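Local coordinates for protein DNA-(apurinic or apyrimidinic site) lyase (Xenopus laevis, PDB 6WCD) that acts in DNA base excision repair as a 3'-5' exonuclease and weak apurinic/apyrimidinic endonuclease, this chain being its metal-dependent catalytic domain, at residues E108-L113 and Y161-T166; H124-C129 and E134-I139; V178-D183 and G237-S242. All coordinates share one frame; numbering follows the deposited sequence.

Interaction 1 of 3, residues E108-L113 and Y161-T166; sequences EELQSL and YHLLQT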
loop_
_atom_site.group_PDB
_atom_site.type_symbol
_atom_site.label_atom_id
_atom_site.label_comp_id
_atom_site.label_asym_id
_atom_site.label_seq_id
_atom_site.Cartn_x
_atom_site.Cartn_y
_atom_site.Cartn_z
ATOM N N GLU A 108 0.243 9.529 22.095
ATOM C CA GLU A 108 -1.141 9.686 21.684
ATOM C C GLU A 108 -1.216 10.095 20.220
ATOM O O GLU A 108 -2.153 9.711 19.526
ATOM C CB GLU A 108 -1.863 10.653 22.554
ATOM C CG GLU A 108 -1.802 10.134 23.944
ATOM C CD GLU A 108 -2.922 10.606 24.750
ATOM O OE1 GLU A 108 -3.543 11.609 24.331
ATOM O OE2 GLU A 108 -3.183 9.940 25.775
ATOM N N GLU A 109 -0.211 10.814 19.729
ATOM C CA GLU A 109 -0.194 11.074 18.285
ATOM C C GLU A 109 0.054 9.796 17.489
ATOM O O GLU A 109 -0.516 9.579 16.395
ATOM C CB GLU A 109 0.851 12.131 17.959
ATOM C CG GLU A 109 0.740 12.550 16.496
ATOM C CD GLU A 109 1.858 13.458 16.054
ATOM O OE1 GLU A 109 2.790 13.748 16.829
ATOM O OE2 GLU A 109 1.804 13.799 14.839
ATOM N N LEU A 110 0.959 8.917 17.954
ATOM C CA LEU A 110 1.133 7.665 17.271
ATOM C C LEU A 110 -0.174 6.871 17.202
ATOM O O LEU A 110 -0.482 6.253 16.171
ATOM C CB LEU A 110 2.216 6.824 17.942
ATOM C CG LEU A 110 3.623 7.432 17.853
ATOM C CD1 LEU A 110 4.584 6.519 18.617
ATOM C CD2 LEU A 110 4.113 7.631 16.413
ATOM N N GLN A 111 -0.948 6.875 18.289
ATOM C CA GLN A 111 -2.205 6.142 18.242
ATOM C C GLN A 111 -3.118 6.743 17.189
ATOM O O GLN A 111 -3.753 6.031 16.409
ATOM C CB GLN A 111 -2.893 6.156 19.616
ATOM C CG GLN A 111 -4.171 5.334 19.647
ATOM C CD GLN A 111 -4.392 4.641 20.980
ATOM O OE1 GLN A 111 -3.658 4.870 21.946
ATOM N NE2 GLN A 111 -5.405 3.782 21.036
ATOM N N SER A 112 -3.164 8.063 17.144
ATOM C CA SER A 112 -4.033 8.725 16.173
ATOM C C SER A 112 -3.629 8.429 14.756
ATOM O O SER A 112 -4.491 8.253 13.888
ATOM C CB SER A 112 -4.009 10.220 16.372
ATOM O OG SER A 112 -4.597 10.546 17.600
ATOM N N LEU A 113 -2.314 8.380 14.488
ATOM C CA LEU A 113 -1.830 8.120 13.143
ATOM C C LEU A 113 -2.067 6.692 12.726
ATOM O O LEU A 113 -2.104 6.408 11.526
ATOM C CB LEU A 113 -0.340 8.483 13.062
ATOM C CG LEU A 113 -0.007 9.943 13.124
ATOM C CD1 LEU A 113 1.439 10.226 13.430
ATOM C CD2 LEU A 113 -0.447 10.610 11.788
ATOM N N TYR A 161 3.127 11.021 6.628
ATOM C CA TYR A 161 4.266 10.869 5.749
ATOM C C TYR A 161 5.574 10.758 6.530
ATOM O O TYR A 161 6.413 9.913 6.194
ATOM C CB TYR A 161 4.357 12.062 4.830
ATOM C CG TYR A 161 3.373 12.143 3.686
ATOM C CD1 TYR A 161 2.778 11.039 3.143
ATOM C CD2 TYR A 161 3.143 13.364 3.079
ATOM C CE1 TYR A 161 1.927 11.161 2.027
ATOM C CE2 TYR A 161 2.302 13.483 1.953
ATOM C CZ TYR A 161 1.718 12.360 1.441
ATOM O OH TYR A 161 0.899 12.510 0.284
ATOM N N HIS A 162 5.734 11.575 7.575
ATOM C CA HIS A 162 6.983 11.517 8.331
ATOM C C HIS A 162 7.086 10.195 9.076
ATOM O O HIS A 162 8.159 9.572 9.099
ATOM C CB HIS A 162 7.025 12.702 9.295
ATOM C CG HIS A 162 8.299 12.825 10.064
ATOM N ND1 HIS A 162 9.536 12.855 9.463
ATOM C CD2 HIS A 162 8.520 12.989 11.391
ATOM C CE1 HIS A 162 10.471 12.993 10.391
ATOM N NE2 HIS A 162 9.880 13.075 11.568
ATOM N N LEU A 163 5.987 9.714 9.622
ATOM C CA LEU A 163 6.016 8.394 10.266
ATOM C C LEU A 163 6.311 7.269 9.270
ATOM O O LEU A 163 7.062 6.323 9.581
ATOM C CB LEU A 163 4.681 8.142 10.983
ATOM C CG LEU A 163 4.533 6.817 11.763
ATOM C CD1 LEU A 163 5.557 6.826 12.863
ATOM C CD2 LEU A 163 3.098 6.733 12.315
ATOM N N LEU A 164 5.697 7.304 8.105
ATOM C CA LEU A 164 5.954 6.314 7.065
ATOM C C LEU A 164 7.417 6.291 6.683
ATOM O O LEU A 164 8.018 5.213 6.606
ATOM C CB LEU A 164 5.079 6.643 5.862
ATOM C CG LEU A 164 5.358 5.839 4.589
ATOM C CD1 LEU A 164 5.143 4.347 4.819
ATOM C CD2 LEU A 164 4.413 6.359 3.499
ATOM N N GLN A 165 8.023 7.461 6.464
ATOM C CA GLN A 165 9.452 7.505 6.153
ATOM C C GLN A 165 10.276 6.914 7.272
ATOM O O GLN A 165 11.220 6.119 7.030
ATOM C CB GLN A 165 9.875 8.937 5.832
ATOM C CG GLN A 165 11.326 9.068 5.557
ATOM C CD GLN A 165 11.686 10.383 4.965
ATOM O OE1 GLN A 165 10.911 11.332 4.995
ATOM N NE2 GLN A 165 12.921 10.473 4.453
ATOM N N THR A 166 9.979 7.308 8.500
ATOM C CA THR A 166 10.737 6.811 9.646
ATOM C C THR A 166 10.699 5.293 9.686
ATOM O O THR A 166 11.722 4.628 9.878
ATOM C CB THR A 166 10.163 7.403 10.929
ATOM O OG1 THR A 166 10.349 8.826 10.936
ATOM C CG2 THR A 166 10.912 6.863 12.155
#
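L163 reaches between L110 and L113, joining two helices of the DNase I-like alpha/beta fold, the short helix 107-114 and the long helix 152-173. L163 points across to the other helix, its CG swung opposite the backbone N (chi1 -178°), and its forked end gives each partner one methyl. L163 CD1 meets L110 CD2 at 3.9 Å, and L163 CD2 meets L113 CB at 3.9 Å with L113 CD1 beside it at 4.0 Å. Leucine suits all three positions, since a branched, purely apolar end can fill a buried seam without a polar group to satisfy. The backbones stay well apart, the CA atoms of L113 and L163 being 8.4 Å from each other, so this small contact is made by side chains alone; F105 touches both L110 and L113, and F160 and Y156 add further cover to L113. E109 adds a salt bridge across to R159 of helix 152-173. The far side of helix 107-114 is different: E108 and Q111 are polar, solvent-exposed and take no part. On the long helix T166 turns back on its own backbone: T166 OG1 lies 3.0 Å from H162 O, above the carbonyl plane, while T166 N bonds that oxygen from the opposite face.

Interaction 2 of 3, residues H124-C129 and E134-I139; sequences HRILNC and ETLTVI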
loop_
_atom_site.group_PDB
_atom_site.type_symbol
_atom_site.label_atom_id
_atom_site.label_comp_id
_atom_site.label_asym_id
_atom_site.label_seq_id
_atom_site.Cartn_x
_atom_site.Cartn_y
_atom_site.Cartn_z
ATOM N N HIS A 124 8.198 -11.083 3.861
ATOM C CA HIS A 124 8.270 -12.248 2.997
ATOM C C HIS A 124 9.734 -12.611 2.806
ATOM O O HIS A 124 10.551 -11.751 2.470
ATOM C CB HIS A 124 7.646 -11.920 1.630
ATOM C CG HIS A 124 6.263 -11.345 1.720
ATOM N ND1 HIS A 124 5.126 -12.109 1.622
ATOM C CD2 HIS A 124 5.845 -10.079 1.968
ATOM C CE1 HIS A 124 4.066 -11.332 1.809
ATOM N NE2 HIS A 124 4.468 -10.103 2.008
ATOM N N ARG A 125 10.071 -13.877 2.892
ATOM C CA ARG A 125 11.424 -14.256 2.489
ATOM C C ARG A 125 11.444 -14.451 0.974
ATOM O O ARG A 125 10.482 -14.960 0.382
ATOM C CB ARG A 125 11.842 -15.529 3.187
ATOM C CG ARG A 125 12.030 -15.352 4.692
ATOM C CD ARG A 125 13.254 -14.449 5.047
ATOM N NE ARG A 125 14.467 -15.244 5.281
ATOM C CZ ARG A 125 15.689 -14.752 5.499
ATOM N NH1 ARG A 125 16.701 -15.579 5.716
ATOM N NH2 ARG A 125 15.922 -13.451 5.496
ATOM N N ILE A 126 12.545 -14.041 0.353
ATOM C CA ILE A 126 12.677 -14.117 -1.102
ATOM C C ILE A 126 14.083 -14.628 -1.390
ATOM O O ILE A 126 15.011 -14.492 -0.587
ATOM C CB ILE A 126 12.432 -12.775 -1.836
ATOM C CG1 ILE A 126 13.418 -11.687 -1.357
ATOM C CG2 ILE A 126 10.977 -12.360 -1.737
ATOM C CD1 ILE A 126 13.477 -10.464 -2.259
ATOM N N LEU A 127 14.253 -15.246 -2.574
ATOM C CA LEU A 127 15.560 -15.603 -3.092
ATOM C C LEU A 127 15.959 -14.586 -4.149
ATOM O O LEU A 127 15.207 -14.350 -5.091
ATOM C CB LEU A 127 15.543 -17.013 -3.667
ATOM C CG LEU A 127 15.238 -18.105 -2.635
ATOM C CD1 LEU A 127 14.961 -19.419 -3.364
ATOM C CD2 LEU A 127 16.398 -18.258 -1.687
ATOM N N ASN A 128 17.115 -13.964 -3.976
ATOM C CA ASN A 128 17.525 -12.880 -4.853
ATOM C C ASN A 128 18.252 -13.416 -6.082
ATOM O O ASN A 128 18.334 -14.626 -6.326
ATOM C CB ASN A 128 18.369 -11.865 -4.056
ATOM C CG ASN A 128 19.772 -12.344 -3.763
ATOM O OD1 ASN A 128 20.272 -13.383 -4.221
ATOM N ND2 ASN A 128 20.484 -11.510 -3.009
ATOM N N CYS A 129 18.857 -12.528 -6.883
ATOM C CA CYS A 129 19.410 -12.999 -8.149
ATOM C C CYS A 129 20.687 -13.825 -7.996
ATOM O O CYS A 129 21.134 -14.433 -8.994
ATOM C CB CYS A 129 19.640 -11.805 -9.083
ATOM S SG CYS A 129 20.676 -10.471 -8.381
ATOM N N GLU A 134 16.786 -13.396 1.369
ATOM C CA GLU A 134 16.670 -12.060 1.933
ATOM C C GLU A 134 15.241 -11.857 2.381
ATOM O O GLU A 134 14.321 -12.590 2.042
ATOM C CB GLU A 134 17.023 -10.978 0.902
ATOM C CG GLU A 134 18.474 -11.109 0.446
ATOM C CD GLU A 134 19.075 -9.804 -0.014
ATOM O OE1 GLU A 134 18.942 -9.487 -1.213
ATOM O OE2 GLU A 134 19.682 -9.103 0.826
ATOM N N THR A 135 15.020 -10.805 3.170
ATOM C CA THR A 135 13.691 -10.417 3.585
ATOM C C THR A 135 13.182 -9.299 2.691
ATOM O O THR A 135 13.954 -8.394 2.322
ATOM C CB THR A 135 13.730 -9.957 5.048
ATOM O OG1 THR A 135 14.221 -11.030 5.857
ATOM C CG2 THR A 135 12.371 -9.522 5.520
ATOM N N LEU A 136 11.901 -9.354 2.343
ATOM C CA LEU A 136 11.199 -8.269 1.653
ATOM C C LEU A 136 10.024 -7.857 2.515
ATOM O O LEU A 136 9.138 -8.676 2.807
ATOM C CB LEU A 136 10.700 -8.742 0.314
ATOM C CG LEU A 136 9.795 -7.804 -0.423
ATOM C CD1 LEU A 136 10.538 -6.549 -0.844
ATOM C CD2 LEU A 136 9.216 -8.470 -1.686
ATOM N N THR A 137 10.006 -6.593 2.929
ATOM C CA THR A 137 8.880 -6.073 3.677
ATOM C C THR A 137 8.029 -5.214 2.767
ATOM O O THR A 137 8.543 -4.297 2.120
ATOM C CB THR A 137 9.356 -5.272 4.885
ATOM O OG1 THR A 137 10.149 -6.100 5.728
ATOM C CG2 THR A 137 8.170 -4.828 5.733
ATOM N N VAL A 138 6.728 -5.510 2.698
ATOM C CA VAL A 138 5.742 -4.803 1.907
ATOM C C VAL A 138 4.906 -3.931 2.831
ATOM O O VAL A 138 4.257 -4.437 3.765
ATOM C CB VAL A 138 4.867 -5.815 1.145
ATOM C CG1 VAL A 138 3.778 -5.123 0.419
ATOM C CG2 VAL A 138 5.703 -6.651 0.213
ATOM N N ILE A 139 4.939 -2.616 2.606
ATOM C CA ILE A 139 4.218 -1.655 3.399
ATOM C C ILE A 139 3.105 -1.107 2.537
ATOM O O ILE A 139 3.378 -0.364 1.600
ATOM C CB ILE A 139 5.140 -0.528 3.845
ATOM C CG1 ILE A 139 6.389 -1.099 4.517
ATOM C CG2 ILE A 139 4.408 0.423 4.783
ATOM C CD1 ILE A 139 7.382 -0.029 5.043
#
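H124 to I126 pair antiparallel with L136 to E134 in a beta hairpin of strands 119-127 and 133-142, H124-L136 and I126-E134 being hydrogen-bonded pairs and R125-T135 the non-hydrogen-bonded pair between them. The outer pairs each exchange two backbone bonds, such as H124 N to L136 O and I126 N to E134 O, both 2.8 Å. H124, I126, E134 and L136 share one face of the sheet. There I126 CD1 packs on L136 CB at 4.2 Å; isoleucine and leucine suit the buried part of this face, while E134 toward the turn is partly exposed. The H124 ring has L136 O at its edge, in plane, and V138 CG2 lies 3.9 Å from H124 CD2; T122 OG1 and T76 O bond its NE2 and ND1, so an aromatic with two polar atoms fits well. On the other face R125, bent at chi2 and chi3, directs NH2 to T135 OG1 in its guanidinium plane, 3.0 Å away in one of two T135 conformers, while its NE forms a salt bridge with E133. Cutting R125 back to an alanine is likely to leave E133 without this salt bridge and, in the conformer described, T135 OG1 without this donor. Near the turn N128 OD1 accepts from E130 N and K132 N. N128 ND2 meets E134 OE1 at 3.1 Å from above the carboxylate plane, and the same oxygen is also hydrogen-bonded to H177 NE2.

Interaction 3 of 3, residues V178-D183 and G237-S242; sequences VIILGD and GLFYDS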
loop_
_atom_site.group_PDB
_atom_site.type_symbol
_atom_site.label_atom_id
_atom_site.label_comp_id
_atom_site.label_asym_id
_atom_site.label_seq_id
_atom_site.Cartn_x
_atom_site.Cartn_y
_atom_site.Cartn_z
ATOM N N VAL A 178 12.614 -3.336 0.956
ATOM C CA VAL A 178 11.342 -2.715 1.324
ATOM C C VAL A 178 10.617 -2.215 0.082
ATOM O O VAL A 178 11.195 -1.510 -0.749
ATOM C CB VAL A 178 11.501 -1.555 2.336
ATOM C CG1 VAL A 178 10.152 -0.869 2.639
ATOM C CG2 VAL A 178 12.155 -2.042 3.607
ATOM N N ILE A 179 9.334 -2.565 -0.027
ATOM C CA ILE A 179 8.429 -1.958 -0.995
ATOM C C ILE A 179 7.384 -1.175 -0.228
ATOM O O ILE A 179 6.838 -1.677 0.757
ATOM C CB ILE A 179 7.758 -3.011 -1.884
ATOM C CG1 ILE A 179 8.708 -3.531 -2.905
ATOM C CG2 ILE A 179 6.504 -2.423 -2.551
ATOM C CD1 ILE A 179 8.163 -4.770 -3.682
ATOM N N ILE A 180 7.142 0.054 -0.639
ATOM C CA ILE A 180 6.033 0.877 -0.147
ATOM C C ILE A 180 5.090 1.005 -1.318
ATOM O O ILE A 180 5.489 1.514 -2.378
ATOM C CB ILE A 180 6.460 2.247 0.341
ATOM C CG1 ILE A 180 7.482 2.160 1.458
ATOM C CG2 ILE A 180 5.186 3.006 0.837
ATOM C CD1 ILE A 180 8.195 3.440 1.703
ATOM N N LEU A 181 3.850 0.565 -1.173
ATOM C CA LEU A 181 2.904 0.730 -2.248
ATOM C C LEU A 181 1.576 1.204 -1.760
ATOM O O LEU A 181 1.218 1.025 -0.585
ATOM C CB LEU A 181 2.781 -0.542 -3.031
ATOM C CG LEU A 181 2.108 -1.734 -2.389
ATOM C CD1 LEU A 181 2.323 -2.931 -3.302
ATOM C CD2 LEU A 181 2.620 -2.130 -1.098
ATOM N N GLY A 182 0.872 1.876 -2.628
ATOM C CA GLY A 182 -0.472 2.274 -2.298
ATOM C C GLY A 182 -0.738 3.669 -2.749
ATOM O O GLY A 182 -0.122 4.169 -3.687
ATOM N N ASP A 183 -1.741 4.279 -2.123
ATOM C CA ASP A 183 -2.301 5.560 -2.501
ATOM C C ASP A 183 -1.601 6.585 -1.644
ATOM O O ASP A 183 -1.895 6.737 -0.444
ATOM C CB ASP A 183 -3.803 5.604 -2.305
ATOM C CG ASP A 183 -4.424 6.934 -2.666
ATOM O OD1 ASP A 183 -3.685 7.946 -2.955
ATOM O OD2 ASP A 183 -5.690 7.006 -2.667
ATOM N N GLY A 237 17.200 10.345 -1.808
ATOM C CA GLY A 237 16.327 9.364 -1.210
ATOM C C GLY A 237 16.778 7.937 -1.482
ATOM O O GLY A 237 17.495 7.629 -2.433
ATOM N N LEU A 238 16.277 7.054 -0.643
ATOM C CA LEU A 238 16.656 5.656 -0.627
ATOM C C LEU A 238 15.703 4.787 -1.435
ATOM O O LEU A 238 15.987 3.589 -1.621
ATOM C CB LEU A 238 16.684 5.150 0.805
ATOM C CG LEU A 238 17.682 5.914 1.694
ATOM C CD1 LEU A 238 17.478 5.482 3.132
ATOM C CD2 LEU A 238 19.094 5.650 1.235
ATOM N N PHE A 239 14.605 5.342 -1.911
ATOM C CA PHE A 239 13.546 4.620 -2.624
ATOM C C PHE A 239 13.401 5.140 -4.036
ATOM O O PHE A 239 13.579 6.326 -4.299
ATOM C CB PHE A 239 12.233 4.750 -1.845
ATOM C CG PHE A 239 12.216 3.945 -0.583
ATOM C CD1 PHE A 239 12.735 4.446 0.613
ATOM C CD2 PHE A 239 11.784 2.660 -0.602
ATOM C CE1 PHE A 239 12.773 3.603 1.775
ATOM C CE2 PHE A 239 11.799 1.857 0.529
ATOM C CZ PHE A 239 12.339 2.326 1.705
ATOM N N TYR A 240 13.087 4.249 -4.980
ATOM C CA TYR A 240 12.775 4.637 -6.335
ATOM C C TYR A 240 11.276 4.417 -6.605
ATOM O O TYR A 240 10.696 3.410 -6.191
ATOM C CB TYR A 240 13.536 3.799 -7.364
ATOM C CG TYR A 240 14.992 4.068 -7.553
ATOM C CD1 TYR A 240 15.570 5.252 -7.131
ATOM C CD2 TYR A 240 15.786 3.143 -8.230
ATOM C CE1 TYR A 240 16.901 5.498 -7.332
ATOM C CE2 TYR A 240 17.121 3.385 -8.451
ATOM C CZ TYR A 240 17.678 4.564 -8.001
ATOM O OH TYR A 240 19.013 4.815 -8.205
ATOM N N ASP A 241 10.715 5.332 -7.380
ATOM C CA ASP A 241 9.398 5.203 -8.018
ATOM C C ASP A 241 9.522 4.219 -9.176
ATOM O O ASP A 241 10.077 4.551 -10.233
ATOM C CB ASP A 241 8.987 6.589 -8.487
ATOM C CG ASP A 241 7.616 6.657 -9.137
ATOM O OD1 ASP A 241 7.002 5.628 -9.474
ATOM O OD2 ASP A 241 7.156 7.803 -9.359
ATOM N N SER A 242 9.077 2.991 -8.974
ATOM C CA SER A 242 9.435 1.951 -9.941
ATOM C C SER A 242 8.813 2.216 -11.294
ATOM O O SER A 242 9.395 1.880 -12.319
ATOM C CB SER A 242 9.031 0.568 -9.406
ATOM O OG SER A 242 7.611 0.366 -9.271
#
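V178, which lies against the F239 ring, is held by a hydrogen bond from its backbone N to N278 OD1, and a backbone bond joins the same two residues. Thus fixed, V178 meets the ring at its edge: V178 CB lies in the ring plane, 3.9 Å from F239 CE2, and V178 CG1 approaches F239 CE2 at 3.8 Å. V178 O also sits near that edge, 3.7 Å from F239 CE2. Two residues on, I180 comes at about a right angle and sets its CD1 over a face of the F239 ring, 4.2 Å from the centroid and 14° off the normal, a CH-pi contact. In I180, CG1 lies opposite the carbonyl carbon (chi1 -58°), which carries CD1 out over the ring. A flat phenylalanine suits the site because it can take aliphatic groups at both edge and face; F214 stacks on it as well. Further along, G182 takes backbone angles at which any side chain would run into the carbonyl oxygen of L181, which explains the glycine. The corner there leads to D183, an active-site proton donor/acceptor, whose OD2 is hydrogen-bonded to N7. Strand 177-181 runs between strands 133-142 and 269-278, with strand 239-241 also paired to 269-278, and helix 152-173 packs through A168, I171 and L172 against I180 and V178.

From the N terminus, helix 107-114 opens interaction 1, and before its partner arrives the chain runs out and back through strands 119-127 and 133-142. Interaction 2 closes that short hairpin, wholly within the longer loop that interaction 1 completes at helix 152-173. Interaction 3 follows in series: it starts on strand 177-181 and closes a long, partly unmodelled loop at strand 239-241. Helix 152-173 of interaction 1 is the crossover of a beta-alpha-beta unit joining parallel strands 133-142 and 177-181. There L164 packs on both I139 and I180, while T137 and I139 probably bond to I179, so helix layer and sheet meet across all three.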